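Local coordinates for protein probable dipeptidase (Pseudomonas aeruginosa, PDB 3B40) that probably hydrolyses dipeptides as a metal-dependent enzyme of the membrane dipeptidase (peptidase M19) family, at residues A[289-303]-A[311-324]. The protein carries 11 engineered substitutions. Sequence-based numbering, arbitrary orientation.
With MG (magnesium ion), chain D.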
loop_
_atom_site.group_PDB
_atom_site.type_symbol
_atom_site.label_atom_id
_atom_site.label_comp_id
_atom_site.label_asym_id
_atom_site.label_seq_id
_atom_site.Cartn_x
_atom_site.Cartn_y
_atom_site.Cartn_z
ATOM N N PHE A 289 -0.940 -22.041 22.520
ATOM C CA PHE A 289 0.479 -21.766 22.265
ATOM C C PHE A 289 1.120 -20.961 23.395
ATOM O O PHE A 289 2.172 -20.369 23.213
ATOM C CB PHE A 289 0.666 -21.047 20.922
ATOM C CG PHE A 289 0.485 -21.942 19.740
ATOM C CD1 PHE A 289 1.593 -22.543 19.132
ATOM C CD2 PHE A 289 -0.784 -22.225 19.260
ATOM C CE1 PHE A 289 1.430 -23.384 18.037
ATOM C CE2 PHE A 289 -0.954 -23.060 18.169
ATOM C CZ PHE A 289 0.160 -23.643 17.563
ATOM N N ASP A 290 0.473 -20.946 24.555
ATOM C CA ASP A 290 1.015 -20.333 25.774
ATOM C C ASP A 290 1.175 -18.804 25.682
ATOM O O ASP A 290 2.048 -18.217 26.331
ATOM C CB ASP A 290 2.338 -21.001 26.171
ATOM C CG ASP A 290 2.159 -22.443 26.646
ATOM O OD1 ASP A 290 1.223 -22.724 27.432
ATOM O OD2 ASP A 290 2.971 -23.299 26.223
ATOM N N LEU A 291 0.295 -18.164 24.921
ATOM C CA LEU A 291 0.251 -16.726 24.851
ATOM C C LEU A 291 -0.993 -16.250 25.569
ATOM O O LEU A 291 -2.035 -16.928 25.506
ATOM C CB LEU A 291 0.206 -16.278 23.388
ATOM C CG LEU A 291 1.335 -16.713 22.464
ATOM C CD1 LEU A 291 0.919 -16.477 21.018
ATOM C CD2 LEU A 291 2.645 -15.971 22.794
ATOM N N PRO A 292 -0.909 -15.072 26.233
ATOM C CA PRO A 292 -1.995 -14.579 27.074
ATOM C C PRO A 292 -3.094 -13.994 26.203
ATOM O O PRO A 292 -2.872 -13.789 25.006
ATOM C CB PRO A 292 -1.323 -13.470 27.886
ATOM C CG PRO A 292 -0.260 -12.943 26.972
ATOM C CD PRO A 292 0.230 -14.123 26.202
ATOM N N PRO A 293 -4.286 -13.751 26.779
ATOM C CA PRO A 293 -5.385 -13.258 25.933
ATOM C C PRO A 293 -5.053 -11.907 25.296
ATOM O O PRO A 293 -4.355 -11.089 25.896
ATOM C CB PRO A 293 -6.550 -13.122 26.927
ATOM C CG PRO A 293 -6.224 -14.078 28.007
ATOM C CD PRO A 293 -4.731 -13.948 28.171
ATOM N N LEU A 294 -5.548 -11.695 24.081
ATOM C CA LEU A 294 -5.301 -10.461 23.342
ATOM C C LEU A 294 -5.652 -9.193 24.118
ATOM O O LEU A 294 -6.652 -9.151 24.814
ATOM C CB LEU A 294 -6.085 -10.482 22.020
ATOM C CG LEU A 294 -5.548 -11.358 20.892
ATOM C CD1 LEU A 294 -6.619 -11.539 19.840
ATOM C CD2 LEU A 294 -4.267 -10.753 20.276
ATOM N N GLU A 295 -4.811 -8.175 24.004
ATOM C CA GLU A 295 -5.159 -6.811 24.425
ATOM C C GLU A 295 -4.940 -5.925 23.225
ATOM O O GLU A 295 -3.804 -5.537 22.930
ATOM C CB GLU A 295 -4.240 -6.296 25.519
ATOM C CG GLU A 295 -4.843 -6.309 26.912
ATOM C CD GLU A 295 -4.081 -7.236 27.826
ATOM O OE1 GLU A 295 -2.827 -7.234 27.755
ATOM O OE2 GLU A 295 -4.721 -7.958 28.620
ATOM N N GLY A 296 -6.000 -5.646 22.493
ATOM C CA GLY A 296 -5.884 -4.825 21.293
ATOM C C GLY A 296 -5.571 -5.690 20.090
ATOM O O GLY A 296 -5.305 -6.898 20.207
ATOM N N LEU A 297 -5.564 -5.061 18.923
ATOM C CA LEU A 297 -5.614 -5.836 17.680
ATOM C C LEU A 297 -4.276 -6.075 17.001
ATOM O O LEU A 297 -4.217 -6.815 16.027
ATOM C CB LEU A 297 -6.593 -5.180 16.698
ATOM C CG LEU A 297 -8.064 -5.261 17.077
ATOM C CD1 LEU A 297 -8.892 -4.364 16.135
ATOM C CD2 LEU A 297 -8.523 -6.713 16.992
ATOM N N ASP A 298 -3.203 -5.453 17.501
ATOM C CA ASP A 298 -1.924 -5.522 16.800
ATOM C C ASP A 298 -1.407 -6.956 16.630
ATOM O O ASP A 298 -0.865 -7.315 15.573
ATOM C CB ASP A 298 -0.880 -4.666 17.495
ATOM C CG ASP A 298 -1.178 -3.192 17.405
ATOM O OD1 ASP A 298 -1.452 -2.681 16.307
ATOM O OD2 ASP A 298 -1.116 -2.528 18.446
ATOM N N TYR A 299 -1.589 -7.768 17.670
ATOM C CA TYR A 299 -1.126 -9.156 17.651
ATOM C C TYR A 299 -2.219 -10.130 17.222
ATOM O O TYR A 299 -1.995 -11.345 17.231
ATOM C CB TYR A 299 -0.614 -9.574 19.034
ATOM C CG TYR A 299 0.555 -8.760 19.580
ATOM C CD1 TYR A 299 1.354 -7.971 18.742
ATOM C CD2 TYR A 299 0.885 -8.835 20.936
ATOM C CE1 TYR A 299 2.413 -7.232 19.261
ATOM C CE2 TYR A 299 1.944 -8.117 21.470
ATOM C CZ TYR A 299 2.699 -7.323 20.635
ATOM O OH TYR A 299 3.735 -6.636 21.168
ATOM N N ALA A 300 -3.400 -9.588 16.900
ATOM C CA ALA A 300 -4.514 -10.358 16.380
ATOM C C ALA A 300 -4.344 -10.491 14.879
ATOM O O ALA A 300 -4.702 -11.520 14.298
ATOM C CB ALA A 300 -5.842 -9.661 16.674
ATOM N N LEU A 301 -3.810 -9.439 14.254
ATOM C CA LEU A 301 -3.762 -9.358 12.776
ATOM C C LEU A 301 -2.488 -9.935 12.206
ATOM O O LEU A 301 -2.352 -10.098 10.997
ATOM C CB LEU A 301 -3.961 -7.907 12.309
ATOM C CG LEU A 301 -5.257 -7.204 12.727
ATOM C CD1 LEU A 301 -5.253 -5.736 12.287
ATOM C CD2 LEU A 301 -6.486 -7.911 12.160
ATOM N N MET A 302 -1.537 -10.245 13.087
ATOM C CA MET A 302 -0.274 -10.808 12.668
ATOM C C MET A 302 0.355 -11.476 13.891
ATOM O O MET A 302 0.029 -11.108 15.023
ATOM C CB MET A 302 0.633 -9.684 12.152
ATOM C CG MET A 302 1.096 -8.754 13.279
ATOM S SD MET A 302 2.648 -7.936 12.935
ATOM C CE MET A 302 2.747 -6.860 14.387
ATOM N N PRO A 303 1.191 -12.508 13.682
ATOM C CA PRO A 303 1.937 -13.080 14.805
ATOM C C PRO A 303 2.998 -12.125 15.359
ATOM O O PRO A 303 4.167 -12.247 15.012
ATOM C CB PRO A 303 2.584 -14.329 14.193
ATOM C CG PRO A 303 2.606 -14.057 12.723
ATOM C CD PRO A 303 1.395 -13.271 12.436
ATOM N N TRP A 311 10.601 -19.252 19.531
ATOM C CA TRP A 311 9.942 -20.434 18.969
ATOM C C TRP A 311 10.727 -21.141 17.847
ATOM O O TRP A 311 11.296 -20.491 16.953
ATOM C CB TRP A 311 8.581 -20.048 18.388
ATOM C CG TRP A 311 7.535 -19.688 19.389
ATOM C CD1 TRP A 311 7.705 -19.508 20.733
ATOM C CD2 TRP A 311 6.147 -19.447 19.124
ATOM N NE1 TRP A 311 6.508 -19.177 21.318
ATOM C CE2 TRP A 311 5.532 -19.155 20.358
ATOM C CE3 TRP A 311 5.356 -19.479 17.963
ATOM C CZ2 TRP A 311 4.167 -18.866 20.463
ATOM C CZ3 TRP A 311 4.000 -19.211 18.071
ATOM C CH2 TRP A 311 3.422 -18.906 19.299
ATOM N N PRO A 312 10.697 -22.485 17.837
ATOM C CA PRO A 312 11.238 -23.173 16.647
ATOM C C PRO A 312 10.412 -22.835 15.397
ATOM O O PRO A 312 9.249 -22.480 15.514
ATOM C CB PRO A 312 11.113 -24.669 16.997
ATOM C CG PRO A 312 10.942 -24.728 18.532
ATOM C CD PRO A 312 10.207 -23.419 18.872
ATOM N N GLU A 313 11.015 -22.899 14.213
ATOM C CA GLU A 313 10.277 -22.536 12.978
ATOM C C GLU A 313 8.974 -23.314 12.812
ATOM O O GLU A 313 7.948 -22.742 12.434
ATOM C CB GLU A 313 11.159 -22.683 11.728
ATOM C CG GLU A 313 12.366 -21.742 11.748
ATOM C CD GLU A 313 13.390 -22.049 10.654
ATOM O OE1 GLU A 313 13.410 -23.196 10.159
ATOM O OE2 GLU A 313 14.184 -21.148 10.281
ATOM N N GLN A 314 9.015 -24.608 13.135
ATOM C CA GLN A 314 7.865 -25.495 12.990
ATOM C C GLN A 314 6.706 -24.968 13.853
ATOM O O GLN A 314 5.546 -24.982 13.431
ATOM C CB GLN A 314 8.274 -26.918 13.403
ATOM C CG GLN A 314 7.239 -28.057 13.150
ATOM C CD GLN A 314 5.940 -27.932 13.943
ATOM O OE1 GLN A 314 4.850 -27.993 13.361
ATOM N NE2 GLN A 314 6.041 -27.755 15.264
ATOM N N ARG A 315 7.031 -24.469 15.044
ATOM C CA ARG A 315 5.995 -23.974 15.966
ATOM C C ARG A 315 5.370 -22.671 15.450
ATOM O O ARG A 315 4.150 -22.470 15.533
ATOM C CB ARG A 315 6.600 -23.763 17.371
ATOM C CG ARG A 315 5.594 -23.390 18.450
ATOM C CD ARG A 315 6.310 -23.325 19.816
ATOM N NE ARG A 315 5.428 -22.780 20.859
ATOM C CZ ARG A 315 4.549 -23.488 21.563
ATOM N NH1 ARG A 315 4.409 -24.795 21.350
ATOM N NH2 ARG A 315 3.796 -22.887 22.484
ATOM N N PHE A 316 6.226 -21.792 14.924
ATOM C CA PHE A 316 5.776 -20.559 14.295
ATOM C C PHE A 316 4.855 -20.859 13.115
ATOM O O PHE A 316 3.749 -20.312 13.034
ATOM C CB PHE A 316 6.966 -19.701 13.837
ATOM C CG PHE A 316 6.552 -18.444 13.141
ATOM C CD1 PHE A 316 6.133 -17.341 13.878
ATOM C CD2 PHE A 316 6.535 -18.371 11.760
ATOM C CE1 PHE A 316 5.721 -16.170 13.245
ATOM C CE2 PHE A 316 6.123 -17.213 11.107
ATOM C CZ PHE A 316 5.717 -16.107 11.855
ATOM N N GLY A 317 5.329 -21.721 12.203
ATOM C CA GLY A 317 4.543 -22.170 11.068
ATOM C C GLY A 317 3.135 -22.596 11.432
ATOM O O GLY A 317 2.177 -22.139 10.826
ATOM N N GLU A 318 3.010 -23.447 12.450
ATOM C CA GLU A 318 1.711 -23.931 12.907
ATOM C C GLU A 318 0.796 -22.826 13.418
ATOM O O GLU A 318 -0.392 -22.763 13.084
ATOM C CB GLU A 318 1.902 -24.965 14.005
ATOM C CG GLU A 318 1.867 -26.388 13.508
ATOM C CD GLU A 318 1.727 -27.366 14.638
ATOM O OE1 GLU A 318 2.554 -28.313 14.720
ATOM O OE2 GLU A 318 0.797 -27.185 15.463
ATOM N N TYR A 319 1.359 -21.965 14.253
ATOM C CA TYR A 319 0.617 -20.861 14.827
ATOM C C TYR A 319 0.191 -19.824 13.771
ATOM O O TYR A 319 -1.007 -19.523 13.657
ATOM C CB TYR A 319 1.443 -20.205 15.948
ATOM C CG TYR A 319 0.787 -18.985 16.497
ATOM C CD1 TYR A 319 -0.283 -19.083 17.373
ATOM C CD2 TYR A 319 1.245 -17.711 16.139
ATOM C CE1 TYR A 319 -0.910 -17.933 17.871
ATOM C CE2 TYR A 319 0.637 -16.579 16.620
ATOM C CZ TYR A 319 -0.430 -16.681 17.495
ATOM O OH TYR A 319 -1.024 -15.532 17.969
ATOM N N ALA A 320 1.173 -19.271 13.040
ATOM C CA ALA A 320 0.928 -18.357 11.897
ATOM C C ALA A 320 -0.145 -18.901 10.942
ATOM O O ALA A 320 -1.132 -18.221 10.643
ATOM C CB ALA A 320 2.258 -18.066 11.127
ATOM N N SER A 321 0.030 -20.144 10.477
ATOM C CA SER A 321 -0.972 -20.751 9.561
ATOM C C SER A 321 -2.352 -20.738 10.170
ATOM O O SER A 321 -3.302 -20.267 9.543
ATOM C CB SER A 321 -0.593 -22.161 9.151
ATOM O OG SER A 321 0.705 -22.150 8.577
ATOM N N ALA A 322 -2.459 -21.207 11.407
ATOM C CA ALA A 322 -3.740 -21.212 12.110
ATOM C C ALA A 322 -4.336 -19.832 12.337
ATOM O O ALA A 322 -5.555 -19.667 12.261
ATOM C CB ALA A 322 -3.627 -21.953 13.454
ATOM N N LEU A 323 -3.492 -18.857 12.675
ATOM C CA LEU A 323 -3.954 -17.483 12.900
ATOM C C LEU A 323 -4.569 -16.951 11.595
ATOM O O LEU A 323 -5.703 -16.473 11.586
ATOM C CB LEU A 323 -2.793 -16.599 13.392
ATOM C CG LEU A 323 -2.991 -15.087 13.592
ATOM C CD1 LEU A 323 -2.367 -14.692 14.873
ATOM C CD2 LEU A 323 -2.378 -14.325 12.481
ATOM N N TYR A 324 -3.833 -17.083 10.497
ATOM C CA TYR A 324 -4.287 -16.566 9.225
ATOM C C TYR A 324 -5.543 -17.267 8.692
ATOM O O TYR A 324 -6.330 -16.656 7.959
ATOM C CB TYR A 324 -3.139 -16.532 8.220
ATOM C CG TYR A 324 -2.163 -15.395 8.507
ATOM C CD1 TYR A 324 -2.603 -14.068 8.543
ATOM C CD2 TYR A 324 -0.812 -15.648 8.753
ATOM C CE1 TYR A 324 -1.714 -13.002 8.812
ATOM C CE2 TYR A 324 0.095 -14.592 9.021
ATOM C CZ TYR A 324 -0.369 -13.279 9.055
ATOM O OH TYR A 324 0.492 -12.245 9.325
HETATM MG MG MG D . 0.690 -29.267 16.476
HETATM O O HOH W 1 0.087 -13.119 17.603
HETATM O O HOH W 2 -3.167 -13.705 17.764
HETATM O O HOH W 3 -0.422 -9.700 8.543
#
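An aromatic cluster of Phe289, Trp311 and Tyr319 joins the Schellman-capped end of helix 276-288, and the irregular loop that follows it, to the first turns of helix 313-328. Phe289 and Tyr319 meet in a T-shaped pair, the edge of the tyrosine turned to the face of the phenylalanine, with ring planes at 64° and Phe289 CD2 3.7 Å from Tyr319 CD1. Tyr319 CB adds a CH-pi contact over the Phe289 ring, 3.9 Å from its centroid. The Trp311 ring is slid aside from that of Phe289; its CH2 touches Phe289 CB and, toward the rim, one face of the Tyr319 ring, while Leu291 CD1 touches both Trp311 and Tyr319.

Arg315, extended from CG to NE with CG anti to the backbone N (chi1 -174°), lays NE over the indole face, and Phe289 CD1 covers one face of its guanidinium. Its NH2 gives a weak, bent hydrogen bond to Phe289 O (3.1 Å, 127°) and a long salt bridge to Asp290 OD2 (3.9 Å).

Pro303 fills the next part of the interface, its CB at the edge of Tyr319 and 3.8 Å from Phe316 CE1, and its CD 3.4 Å from Tyr324 OH. Two waters each link buried Tyr319, through OH, to Tyr299 O; a third connects Tyr324 OH with Leu301 O. Ala300 O, facing Leu323, is buried without a polar partner. The Glu318 carboxylate binds a magnesium ion unevenly, OE2 at 2.3 Å and OE1 more loosely.

The contact, its centre about 23 Å from that of the chain, lies in the helical region between parallel strands 261-265 and 354-357 of the TIM-barrel-type M19 fold; helix 276-288 also touches Tyr319 and Ala322 through Arg286 and Leu285, and Phe180 stacks on Phe316.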